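Local coordinates for extracellular haem-binding protein (Streptomyces reticuli, PDB 3FPV), which probably binds haem outside the cell and may also take part in haem degradation, at residues 71-76 with 187-192. Sequence-based numbering, arbitrary orientation.
Sequences TKAARA and AAVLGH
Val189 sets its two methyls against the face of helix 67-83 that carries Lys72, Ala73 and Ala76. CG1 points at the methyl of Ala76, 3.6 Å from its CB. CG2 lies mainly over the backbone one turn earlier, 3.8 Å from Ala73 CA and close to the Lys72 carbonyl, but still borders Ala76. A chi1 of -55° places the two branches so, because it turns CG1 anti to the carbonyl carbon and tucks CG2 between the backbone N and that carbon. Leu190 comes in beside it: the CA-CB bond runs past the helix, yet the end of the side chain turns back so that CD1 lies 4.0 Å from Ala73 CB. The C-terminal end of helix 176-188 and the residues that follow come close to helix 67-83, with the CA atoms of Ala73 and Ala187 5.7 Å apart; the small side chains of Ala73 and Ala76 are consistent with this approach. Both helices pack on the antiparallel sheet of this HbpS-like, GAF-clan domain, where Ala73 and Ala187 each touch Ile168 of strand 163-171, while Ala74 touches strands 89-94 and 99-104. At the exposed margin Lys72 starts with CG anti to its own N (chi1 -167°), then bends at chi3 and chi4, which carries its amine over the C-terminal turn. There NZ stands 4.0 Å from Val189 O and 4.2 Å from Gly191 O, too far for hydrogen bonds, although the carbonyl dipoles probably favour the positive charge. Within the turn, Leu190 N donates to Ala187 O (3.2 Å). The peptides before Gly191 and His192 are modelled as cis, a rare feature that is doubtful at a chain end. Glu58 of a second subunit packs on Lys72 and Leu190, placing this edge of the contact at a subunit interface.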
# COMPACT_ATOMS: atom_id res chain seq x y z
N THR A 71 28.64 -2.07 -0.51
CA THR A 71 28.79 -1.96 -1.96
C THR A 71 29.79 -2.98 -2.49
O THR A 71 29.53 -3.66 -3.49
CB THR A 71 29.25 -0.56 -2.37
OG1 THR A 71 28.58 0.43 -1.58
CG2 THR A 71 28.96 -0.31 -3.84
N LYS A 72 30.93 -3.09 -1.81
CA LYS A 72 31.97 -4.05 -2.16
C LYS A 72 31.43 -5.47 -2.17
O LYS A 72 31.66 -6.23 -3.11
CB LYS A 72 33.14 -3.93 -1.19
CG LYS A 72 34.41 -4.64 -1.63
CD LYS A 72 35.63 -4.05 -0.96
CE LYS A 72 36.17 -4.96 0.14
NZ LYS A 72 37.62 -5.25 -0.05
N ALA A 73 30.72 -5.83 -1.10
CA ALA A 73 30.12 -7.16 -0.99
C ALA A 73 29.07 -7.40 -2.06
O ALA A 73 29.00 -8.47 -2.65
CB ALA A 73 29.52 -7.35 0.40
N ALA A 74 28.24 -6.38 -2.32
CA ALA A 74 27.16 -6.50 -3.29
C ALA A 74 27.70 -6.71 -4.70
O ALA A 74 27.21 -7.56 -5.44
CB ALA A 74 26.26 -5.27 -3.24
N ARG A 75 28.72 -5.93 -5.07
CA ARG A 75 29.32 -6.02 -6.39
C ARG A 75 30.03 -7.35 -6.60
O ARG A 75 30.10 -7.85 -7.72
CB ARG A 75 30.28 -4.85 -6.63
CG ARG A 75 29.58 -3.52 -6.87
CD ARG A 75 30.58 -2.43 -7.22
NE ARG A 75 31.43 -2.80 -8.35
CZ ARG A 75 32.67 -2.38 -8.53
NH1 ARG A 75 33.23 -1.55 -7.65
NH2 ARG A 75 33.37 -2.77 -9.59
N ALA A 76 30.57 -7.90 -5.52
CA ALA A 76 31.21 -9.21 -5.56
C ALA A 76 30.20 -10.34 -5.82
O ALA A 76 30.52 -11.32 -6.49
CB ALA A 76 31.97 -9.47 -4.27
N ALA A 187 29.71 -12.14 0.64
CA ALA A 187 30.17 -12.05 2.03
C ALA A 187 31.67 -12.29 2.14
O ALA A 187 32.32 -11.79 3.06
CB ALA A 187 29.41 -13.03 2.91
N ALA A 188 32.22 -13.06 1.20
CA ALA A 188 33.57 -13.60 1.33
C ALA A 188 34.64 -12.51 1.20
O ALA A 188 35.72 -12.63 1.76
CB ALA A 188 33.81 -14.70 0.30
N VAL A 189 34.32 -11.45 0.47
CA VAL A 189 35.27 -10.37 0.23
C VAL A 189 35.41 -9.46 1.45
O VAL A 189 36.34 -8.66 1.53
CB VAL A 189 34.89 -9.52 -1.00
CG1 VAL A 189 34.73 -10.40 -2.22
CG2 VAL A 189 33.62 -8.72 -0.73
N LEU A 190 34.48 -9.59 2.40
CA LEU A 190 34.64 -9.00 3.72
C LEU A 190 35.42 -9.94 4.64
O LEU A 190 35.46 -11.15 4.42
CB LEU A 190 33.28 -8.68 4.34
CG LEU A 190 32.28 -7.92 3.45
CD1 LEU A 190 30.90 -7.91 4.09
CD2 LEU A 190 32.76 -6.51 3.18
N GLY A 191 36.05 -9.38 5.67
CA GLY A 191 36.74 -8.09 5.57
C GLY A 191 37.90 -8.05 4.58
O GLY A 191 37.87 -7.28 3.61
N HIS A 192 38.92 -8.87 4.81
CA HIS A 192 38.84 -9.93 5.80
C HIS A 192 39.55 -9.51 7.08
O HIS A 192 38.91 -9.06 8.03
CB HIS A 192 39.45 -11.22 5.25
CG HIS A 192 39.28 -11.39 3.77
ND1 HIS A 192 40.31 -11.79 2.95
CD2 HIS A 192 38.20 -11.21 2.97
CE1 HIS A 192 39.88 -11.85 1.70
NE2 HIS A 192 38.60 -11.50 1.69
OXT HIS A 192 40.77 -9.61 7.20